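Local coordinates for protein mitochondrial enolase superfamily member 1 (Homo sapiens, PDB 4A35) that catalyses the magnesium-dependent dehydration of L-fuconate to 2-keto-3-deoxy-L-fuconate, a step in the breakdown of L-fucose, at residues 5-10 / 42-47; 123-128 / 415-420; 220-225 / 233-238. One frame throughout, in Å; residues are numbered along the deposited sequence.

Interaction 1 of 3, residues 5-10 / 42-47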
loop_
_atom_site.group_PDB
_atom_site.type_symbol
_atom_site.label_atom_id
_atom_site.label_comp_id
_atom_site.label_asym_id
_atom_site.label_seq_id
_atom_site.Cartn_x
_atom_site.Cartn_y
_atom_site.Cartn_z
ATOM N N GLY A 5 16.834 30.181 -3.523
ATOM C CA GLY A 5 17.708 29.167 -2.978
ATOM C C GLY A 5 17.644 27.808 -3.622
ATOM O O GLY A 5 16.637 27.420 -4.212
ATOM N N ARG A 6 18.778 27.124 -3.541
ATOM C CA ARG A 6 18.987 25.748 -3.969
ATOM C C ARG A 6 18.983 24.876 -2.724
ATOM O O ARG A 6 19.676 25.190 -1.761
ATOM C CB ARG A 6 20.302 25.600 -4.757
ATOM C CG ARG A 6 20.365 24.244 -5.463
ATOM C CD ARG A 6 21.502 24.122 -6.462
ATOM N NE ARG A 6 21.396 25.090 -7.562
ATOM C CZ ARG A 6 20.991 24.813 -8.796
ATOM N NH1 ARG A 6 20.560 23.595 -9.106
ATOM N NH2 ARG A 6 20.979 25.759 -9.721
ATOM N N ILE A 7 18.206 23.778 -2.742
ATOM C CA ILE A 7 18.157 22.870 -1.599
ATOM C C ILE A 7 19.550 22.203 -1.514
ATOM O O ILE A 7 20.006 21.640 -2.491
ATOM C CB ILE A 7 16.975 21.879 -1.719
ATOM C CG1 ILE A 7 15.671 22.680 -1.447
ATOM C CG2 ILE A 7 17.160 20.703 -0.730
ATOM C CD1 ILE A 7 14.527 22.187 -2.081
ATOM N N SER A 8 20.262 22.420 -0.406
ATOM C CA SER A 8 21.656 22.015 -0.280
ATOM C C SER A 8 21.865 20.851 0.654
ATOM O O SER A 8 22.839 20.117 0.479
ATOM C CB SER A 8 22.491 23.206 0.195
ATOM O OG SER A 8 21.917 23.737 1.376
ATOM N N ARG A 9 21.002 20.698 1.679
ATOM C CA ARG A 9 21.109 19.637 2.689
ATOM C C ARG A 9 19.760 19.056 3.049
ATOM O O ARG A 9 18.742 19.748 3.017
ATOM C CB ARG A 9 21.769 20.145 3.999
ATOM C CG ARG A 9 23.164 20.767 3.879
ATOM C CD ARG A 9 23.223 22.104 4.602
ATOM N NE ARG A 9 23.977 23.114 3.848
ATOM C CZ ARG A 9 23.748 24.425 3.892
ATOM N NH1 ARG A 9 22.772 24.912 4.650
ATOM N NH2 ARG A 9 24.483 25.258 3.166
ATOM N N LEU A 10 19.769 17.781 3.415
ATOM C CA LEU A 10 18.585 17.094 3.923
ATOM C C LEU A 10 19.051 16.199 5.078
ATOM O O LEU A 10 20.028 15.451 4.934
ATOM C CB LEU A 10 17.875 16.262 2.832
ATOM C CG LEU A 10 16.579 15.498 3.267
ATOM C CD1 LEU A 10 15.600 15.377 2.114
ATOM C CD2 LEU A 10 16.895 14.052 3.854
ATOM N N ILE A 42 15.229 20.246 5.723
ATOM C CA ILE A 42 15.945 20.611 4.492
ATOM C C ILE A 42 16.424 22.043 4.643
ATOM O O ILE A 42 15.714 22.900 5.212
ATOM C CB ILE A 42 15.141 20.404 3.169
ATOM C CG1 ILE A 42 13.899 21.333 3.111
ATOM C CG2 ILE A 42 14.805 18.907 2.956
ATOM C CD1 ILE A 42 13.000 21.203 1.740
ATOM N N GLU A 43 17.604 22.302 4.072
ATOM C CA GLU A 43 18.205 23.619 4.103
ATOM C C GLU A 43 18.474 24.081 2.675
ATOM O O GLU A 43 18.585 23.254 1.753
ATOM C CB GLU A 43 19.519 23.591 4.924
ATOM C CG GLU A 43 19.321 23.331 6.409
ATOM C CD GLU A 43 20.584 23.215 7.239
ATOM O OE1 GLU A 43 21.570 23.919 6.928
ATOM O OE2 GLU A 43 20.600 22.391 8.182
ATOM N N THR A 44 18.579 25.394 2.495
ATOM C CA THR A 44 18.912 25.958 1.191
ATOM C C THR A 44 20.256 26.654 1.306
ATOM O O THR A 44 20.743 26.874 2.418
ATOM C CB THR A 44 17.850 26.952 0.693
ATOM O OG1 THR A 44 17.975 28.161 1.445
ATOM C CG2 THR A 44 16.416 26.393 0.718
ATOM N N ASP A 45 20.779 27.127 0.187
ATOM C CA ASP A 45 22.012 27.902 0.211
ATOM C C ASP A 45 21.690 29.431 0.284
ATOM O O ASP A 45 22.563 30.250 -0.006
ATOM C CB ASP A 45 22.839 27.570 -1.039
ATOM C CG ASP A 45 22.191 27.927 -2.370
ATOM O OD1 ASP A 45 21.004 28.391 -2.368
ATOM O OD2 ASP A 45 22.843 27.722 -3.415
ATOM N N ALA A 46 20.428 29.799 0.633
ATOM C CA ALA A 46 19.949 31.189 0.666
ATOM C C ALA A 46 20.584 32.029 1.791
ATOM O O ALA A 46 20.528 33.257 1.703
ATOM C CB ALA A 46 18.422 31.240 0.774
ATOM N N GLU A 47 21.172 31.389 2.839
ATOM C CA GLU A 47 21.790 32.083 3.985
ATOM C C GLU A 47 20.785 33.035 4.706
ATOM O O GLU A 47 21.176 34.108 5.174
ATOM C CB GLU A 47 23.057 32.856 3.548
ATOM C CG GLU A 47 24.227 31.961 3.170
ATOM C CD GLU A 47 25.389 32.720 2.556
ATOM O OE1 GLU A 47 25.692 33.833 3.043
ATOM O OE2 GLU A 47 25.974 32.221 1.568
#
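R9 and E43 face each other across two antiparallel strands, 7-16 and 36-44, of the three-stranded sheet in the enolase-type N-terminal domain, beside a classic beta bulge in which S8 and R9 both oppose E43. Arginine suits this exposed face because its long, flexible chain can cross E43 and carry a charge to the carboxylate. R9 CB leaves on the same face as the E43 side chain, CG lies anti to the carbonyl carbon (chi1 -57°), and bends at chi2 and chi3 lead the chain across E43. CD passes 3.4 Å from E43 OE1; NE and CZ stay farther from that oxygen, at 4.0 and 3.8 Å. S8 OG sits over the centre of one guanidinium face. At the tip, R9 NH1 forms a salt bridge with E43 OE1 at 2.8 Å, arriving on its anti side but tilted out of the carboxylate plane; the two planar groups are turned 71° apart. E43 OE2 has a long, weak ion pair with K51.

Backbone bonds from S8 N to E43 O and from E43 N to R9 O pin the bulge. On the other face, L10 CD1 packs 3.7 Å from I42 CG2, and V123 and L126 of helix 110-131 bury the apolar I42. G5 adopts a backbone shape that a side chain would jam. T44 OG1 accepts from A46 N, forming an ST turn. R6 N donates to D45 OD1 at 2.8 Å, almost straight at 177°, from above the carboxylate plane.

Interaction 2 of 3, residues 123-128 / 415-420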
loop_
_atom_site.group_PDB
_atom_site.type_symbol
_atom_site.label_atom_id
_atom_site.label_comp_id
_atom_site.label_asym_id
_atom_site.label_seq_id
_atom_site.Cartn_x
_atom_site.Cartn_y
_atom_site.Cartn_z
ATOM N N VAL A 123 9.082 20.550 2.116
ATOM C CA VAL A 123 9.122 21.535 1.021
ATOM C C VAL A 123 7.993 22.586 1.201
ATOM O O VAL A 123 8.240 23.780 1.042
ATOM C CB VAL A 123 9.053 20.823 -0.372
ATOM C CG1 VAL A 123 8.941 21.836 -1.509
ATOM C CG2 VAL A 123 10.284 19.918 -0.599
ATOM N N TRP A 124 6.762 22.139 1.558
ATOM C CA TRP A 124 5.621 23.076 1.814
ATOM C C TRP A 124 5.972 23.999 2.991
ATOM O O TRP A 124 5.731 25.201 2.917
ATOM C CB TRP A 124 4.337 22.296 2.093
ATOM C CG TRP A 124 3.691 21.833 0.819
ATOM C CD1 TRP A 124 3.825 20.607 0.218
ATOM C CD2 TRP A 124 2.892 22.629 -0.059
ATOM N NE1 TRP A 124 3.183 20.606 -0.999
ATOM C CE2 TRP A 124 2.514 21.802 -1.146
ATOM C CE3 TRP A 124 2.376 23.944 0.017
ATOM C CZ2 TRP A 124 1.699 22.263 -2.186
ATOM C CZ3 TRP A 124 1.501 24.378 -0.982
ATOM C CH2 TRP A 124 1.172 23.543 -2.067
ATOM N N ASP A 125 6.620 23.455 4.041
ATOM C CA ASP A 125 7.025 24.283 5.203
ATOM C C ASP A 125 8.010 25.359 4.771
ATOM O O ASP A 125 7.786 26.556 5.031
ATOM C CB ASP A 125 7.629 23.408 6.314
ATOM C CG ASP A 125 8.023 24.212 7.560
ATOM O OD1 ASP A 125 7.127 24.920 8.135
ATOM O OD2 ASP A 125 9.194 24.094 7.991
ATOM N N LEU A 126 9.020 24.949 4.000
ATOM C CA LEU A 126 10.034 25.860 3.496
ATOM C C LEU A 126 9.431 26.960 2.609
ATOM O O LEU A 126 9.728 28.156 2.802
ATOM C CB LEU A 126 11.074 25.041 2.718
ATOM C CG LEU A 126 12.211 25.828 2.049
ATOM C CD1 LEU A 126 12.993 26.716 3.071
ATOM C CD2 LEU A 126 13.161 24.854 1.316
ATOM N N TRP A 127 8.598 26.572 1.653
ATOM C CA TRP A 127 7.958 27.502 0.728
ATOM C C TRP A 127 7.111 28.527 1.516
ATOM O O TRP A 127 7.277 29.745 1.334
ATOM C CB TRP A 127 7.083 26.694 -0.284
ATOM C CG TRP A 127 6.407 27.526 -1.333
ATOM C CD1 TRP A 127 6.713 28.810 -1.691
ATOM C CD2 TRP A 127 5.310 27.128 -2.169
ATOM N NE1 TRP A 127 5.869 29.240 -2.683
ATOM C CE2 TRP A 127 5.046 28.204 -3.047
ATOM C CE3 TRP A 127 4.622 25.918 -2.360
ATOM C CZ2 TRP A 127 4.019 28.157 -4.004
ATOM C CZ3 TRP A 127 3.633 25.861 -3.335
ATOM C CH2 TRP A 127 3.357 26.963 -4.157
ATOM N N ALA A 128 6.244 28.040 2.425
ATOM C CA ALA A 128 5.357 28.926 3.218
ATOM C C ALA A 128 6.197 29.879 4.082
ATOM O O ALA A 128 5.939 31.076 4.099
ATOM C CB ALA A 128 4.412 28.102 4.080
ATOM N N TYR A 415 4.379 25.387 7.964
ATOM C CA TYR A 415 3.342 24.348 8.032
ATOM C C TYR A 415 3.162 23.832 9.499
ATOM O O TYR A 415 2.516 22.804 9.717
ATOM C CB TYR A 415 3.761 23.214 7.071
ATOM C CG TYR A 415 2.680 22.246 6.642
ATOM C CD1 TYR A 415 1.328 22.499 6.919
ATOM C CD2 TYR A 415 3.000 21.090 5.943
ATOM C CE1 TYR A 415 0.343 21.577 6.594
ATOM C CE2 TYR A 415 2.011 20.185 5.553
ATOM C CZ TYR A 415 0.692 20.401 5.952
ATOM O OH TYR A 415 -0.304 19.549 5.551
ATOM N N SER A 416 3.772 24.559 10.503
ATOM C CA SER A 416 3.734 24.147 11.945
ATOM C C SER A 416 4.377 22.749 12.146
ATOM O O SER A 416 4.047 22.052 13.122
ATOM C CB SER A 416 2.304 24.087 12.492
ATOM O OG SER A 416 1.604 25.285 12.223
ATOM N N THR A 417 5.245 22.342 11.216
ATOM C CA THR A 417 5.951 21.030 11.253
ATOM C C THR A 417 7.198 21.082 12.169
ATOM O O THR A 417 7.738 20.039 12.545
ATOM C CB THR A 417 6.457 20.676 9.827
ATOM O OG1 THR A 417 7.015 21.886 9.312
ATOM C CG2 THR A 417 5.350 20.203 8.879
ATOM N N GLU A 418 7.738 22.291 12.397
ATOM C CA GLU A 418 8.998 22.434 13.098
ATOM C C GLU A 418 8.967 21.903 14.542
ATOM O O GLU A 418 8.094 22.271 15.329
ATOM C CB GLU A 418 9.477 23.892 13.098
ATOM C CG GLU A 418 10.898 24.021 13.626
ATOM C CD GLU A 418 11.519 25.342 13.244
ATOM O OE1 GLU A 418 10.897 26.102 12.461
ATOM O OE2 GLU A 418 12.583 25.657 13.813
ATOM N N MET A 419 9.936 20.992 14.855
ATOM C CA MET A 419 10.003 20.464 16.207
ATOM C C MET A 419 11.092 21.160 16.971
ATOM O O MET A 419 12.064 21.644 16.387
ATOM C CB MET A 419 10.208 18.948 16.204
ATOM C CG MET A 419 9.002 18.228 15.582
ATOM S SD MET A 419 9.164 16.399 15.606
ATOM C CE MET A 419 8.740 16.059 17.386
ATOM N N LYS A 420 10.964 21.161 18.291
ATOM C CA LYS A 420 11.982 21.688 19.183
ATOM C C LYS A 420 13.219 20.755 19.114
ATOM O O LYS A 420 13.089 19.539 19.325
ATOM C CB LYS A 420 11.436 21.803 20.626
ATOM C CG LYS A 420 10.386 22.893 20.796
ATOM C CD LYS A 420 9.905 22.939 22.216
ATOM C CE LYS A 420 8.747 23.923 22.354
ATOM N NZ LYS A 420 8.142 23.812 23.702
HETATM O O HOH W 1 7.140 24.899 10.977
#
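D125 reaches from helix 110-131 of the N-terminal domain to the backbone of Y415, in the loop before helix 421-427. Its CG stands anti to the backbone N (chi1 -178°), which carries the carboxylate off the helix flank toward that loop. D125 OD1 accepts the N-H of Y415 at 2.8 Å through its anti lone pair, and the bond is nearly straight at 169°. The same oxygen receives a hydrogen bond from a water, also at 2.8 Å, and this water accepts from E418 N, so one carboxylate oxygen ties down two points of the loop. OD2 is engaged elsewhere, by K129 in a salt bridge and by C53 N.

The side chains of T417 and D125 lie side by side, running in opposite senses. T417 OG1, between its own backbone N and carbonyl carbon (chi1 44°), comes 3.1 Å from D125 CG but at a poor angle for a bond to either carboxylate oxygen; its hydrogen bond goes to C53 O. Y415 CB rests 3.9 Å from D125 CA. Y415 CD2 comes 4.3 Å from W124 CB, and the ring meets that of H368 edge-to-face.

An alanine in place of D125 would probably leave Y415 N, C53 N and the bridging water without their acceptor and K129 without one of its acidic mates. For a buried acid, two donors on OD1 together with K129 and C53 N on OD2 are consistent with a stabilised negative charge where the helix meets the loop that leads the C-terminal part of the chain back to the N-terminal domain.

Interaction 3 of 3, residues 220-225 / 233-238; sequences FKVKVG and RRCQII
With CG anti to the carbonyl carbon (chi1 -67°) and CD extended beyond it (chi2 -177°), R234 sends its chain off the helix toward the end of strand 219-223; a bend at chi3 (-68°) then places NE. The guanidinium meets K223 O end-on, with NH2 at 2.7 Å and NH1 at 2.9 Å. K223 O lies in the guanidinium plane and accepts both bonds, which fixes the rotation of the flat group. Arginine suits the place because it offers two N-H donors that can converge on one oxygen, with NE left for D230 and another N-H of NH2 for D231.

The strand and helix run nearly antiparallel as the first two elements of a beta-alpha-beta unit, strand 219-223, helix 228-242 and strand 247-251, in the barrel domain of the enolase superfamily. Between them V222 points at the helix, and its two methyls divide the work. CG2 touches I238 CD1 at 3.6 Å and lies equally near R234 NH1, while CG1 meets C235 SG at 3.9 Å. A compact branched residue fits this buried layer, and the small thiol of C235 also lets V224 CG1 approach its sulfur to 4.2 Å.

The far end of the side chain of K223, the proton donor/acceptor by similarity, leads away from the helix: while R234 grips its carbonyl, NZ bonds to OD2 of D251, a magnesium ligand, within the active site.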
loop_
_atom_site.group_PDB
_atom_site.type_symbol
_atom_site.label_atom_id
_atom_site.label_comp_id
_atom_site.label_asym_id
_atom_site.label_seq_id
_atom_site.Cartn_x
_atom_site.Cartn_y
_atom_site.Cartn_z
ATOM N N PHE A 220 -17.175 14.135 21.244
ATOM C CA PHE A 220 -16.338 13.086 21.800
ATOM C C PHE A 220 -16.246 11.831 20.963
ATOM O O PHE A 220 -17.256 11.301 20.508
ATOM C CB PHE A 220 -16.935 12.682 23.194
ATOM C CG PHE A 220 -16.823 13.744 24.260
ATOM C CD1 PHE A 220 -17.750 14.791 24.333
ATOM C CD2 PHE A 220 -15.833 13.670 25.229
ATOM C CE1 PHE A 220 -17.653 15.766 25.330
ATOM C CE2 PHE A 220 -15.714 14.670 26.204
ATOM C CZ PHE A 220 -16.651 15.690 26.272
ATOM N N LYS A 221 -15.005 11.308 20.829
ATOM C CA LYS A 221 -14.822 10.042 20.151
ATOM C C LYS A 221 -14.536 8.980 21.185
ATOM O O LYS A 221 -13.970 9.264 22.248
ATOM C CB LYS A 221 -13.706 10.086 19.072
ATOM C CG LYS A 221 -13.736 8.845 18.167
ATOM C CD LYS A 221 -13.333 9.130 16.715
ATOM C CE LYS A 221 -11.846 9.046 16.657
ATOM N NZ LYS A 221 -11.337 9.462 15.322
ATOM N N VAL A 222 -14.923 7.741 20.868
ATOM C CA VAL A 222 -14.654 6.571 21.712
ATOM C C VAL A 222 -14.189 5.411 20.824
ATOM O O VAL A 222 -14.786 5.140 19.779
ATOM C CB VAL A 222 -15.905 6.189 22.584
ATOM C CG1 VAL A 222 -17.124 5.879 21.698
ATOM C CG2 VAL A 222 -15.612 5.003 23.496
ATOM N N LYS A 223 -13.131 4.717 21.253
ATOM C CA LYS A 223 -12.646 3.532 20.553
ATOM C C LYS A 223 -13.482 2.341 20.947
ATOM O O LYS A 223 -13.783 2.140 22.140
ATOM C CB LYS A 223 -11.166 3.240 20.891
ATOM C CG LYS A 223 -10.190 4.343 20.526
ATOM C CD LYS A 223 -10.182 4.616 19.004
ATOM C CE LYS A 223 -9.508 5.944 18.765
ATOM N NZ LYS A 223 -8.892 6.021 17.415
ATOM N N VAL A 224 -13.768 1.504 19.954
ATOM C CA VAL A 224 -14.560 0.269 20.092
ATOM C C VAL A 224 -13.931 -0.851 19.261
ATOM O O VAL A 224 -12.976 -0.597 18.497
ATOM C CB VAL A 224 -16.057 0.511 19.662
ATOM C CG1 VAL A 224 -16.733 1.615 20.519
ATOM C CG2 VAL A 224 -16.173 0.810 18.155
ATOM N N GLY A 225 -14.485 -2.061 19.378
ATOM C CA GLY A 225 -14.151 -3.161 18.485
ATOM C C GLY A 225 -13.337 -4.352 18.928
ATOM O O GLY A 225 -13.130 -5.244 18.112
ATOM N N ARG A 233 -19.834 -0.894 28.313
ATOM C CA ARG A 233 -19.429 -0.289 29.591
ATOM C C ARG A 233 -18.933 1.172 29.382
ATOM O O ARG A 233 -19.408 2.076 30.068
ATOM C CB ARG A 233 -18.312 -1.129 30.287
ATOM C CG ARG A 233 -17.557 -0.389 31.440
ATOM C CD ARG A 233 -16.395 -1.197 32.000
ATOM N NE ARG A 233 -15.161 -1.077 31.209
ATOM C CZ ARG A 233 -14.197 -0.171 31.407
ATOM N NH1 ARG A 233 -14.319 0.751 32.371
ATOM N NH2 ARG A 233 -13.105 -0.175 30.644
ATOM N N ARG A 234 -17.981 1.388 28.450
ATOM C CA ARG A 234 -17.384 2.700 28.236
ATOM C C ARG A 234 -18.324 3.687 27.514
ATOM O O ARG A 234 -18.297 4.881 27.834
ATOM C CB ARG A 234 -16.020 2.591 27.525
ATOM C CG ARG A 234 -14.932 1.911 28.402
ATOM C CD ARG A 234 -13.582 1.899 27.699
ATOM N NE ARG A 234 -13.702 1.006 26.566
ATOM C CZ ARG A 234 -13.673 1.387 25.296
ATOM N NH1 ARG A 234 -13.385 2.652 24.979
ATOM N NH2 ARG A 234 -13.914 0.509 24.329
ATOM N N CYS A 235 -19.128 3.215 26.533
ATOM C CA CYS A 235 -20.072 4.080 25.826
ATOM C C CYS A 235 -21.156 4.536 26.800
ATOM O O CYS A 235 -21.523 5.702 26.771
ATOM C CB CYS A 235 -20.668 3.369 24.611
ATOM S SG CYS A 235 -19.508 3.184 23.244
ATOM N N GLN A 236 -21.600 3.648 27.703
ATOM C CA GLN A 236 -22.598 3.997 28.744
ATOM C C GLN A 236 -22.065 5.131 29.649
ATOM O O GLN A 236 -22.755 6.136 29.854
ATOM C CB GLN A 236 -22.986 2.782 29.598
ATOM C CG GLN A 236 -24.204 3.043 30.514
ATOM C CD GLN A 236 -25.450 3.321 29.709
ATOM O OE1 GLN A 236 -25.917 2.485 28.951
ATOM N NE2 GLN A 236 -25.965 4.523 29.784
ATOM N N ILE A 237 -20.833 4.999 30.115
ATOM C CA ILE A 237 -20.210 6.020 30.972
ATOM C C ILE A 237 -20.128 7.360 30.224
ATOM O O ILE A 237 -20.524 8.388 30.778
ATOM C CB ILE A 237 -18.826 5.558 31.508
ATOM C CG1 ILE A 237 -19.006 4.463 32.590
ATOM C CG2 ILE A 237 -17.985 6.750 32.035
ATOM C CD1 ILE A 237 -17.839 3.596 32.791
ATOM N N ILE A 238 -19.635 7.357 28.973
ATOM C CA ILE A 238 -19.476 8.619 28.254
ATOM C C ILE A 238 -20.851 9.254 27.989
ATOM O O ILE A 238 -21.040 10.431 28.279
ATOM C CB ILE A 238 -18.638 8.445 26.964
ATOM C CG1 ILE A 238 -17.193 7.978 27.329
ATOM C CG2 ILE A 238 -18.609 9.753 26.159
ATOM C CD1 ILE A 238 -16.379 7.478 26.025
#

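How the interactions relate
Interactions 1 and 2 are neighbours, their centres 14 Å apart, and helix 110-131 joins them: L126 CD2 packs 3.6 Å from T44 CG2, and V123 and L126 both rest on I42. Interaction 1 thus lies within the N-terminal sheet that this helix covers, whereas interaction 2 uses another flank of the helix. Interaction 3 lies across the molecule, by the active-site end of a barrel strand, about 48 Å from interaction 1 and 35 Å from interaction 2 between centres. In sequence, interaction 1 closes first, and interaction 3 is nested within the long loop closed by interaction 2, where the segment after the barrel returns to helix 110-131 and ties the N-terminal domain to the C-terminal part.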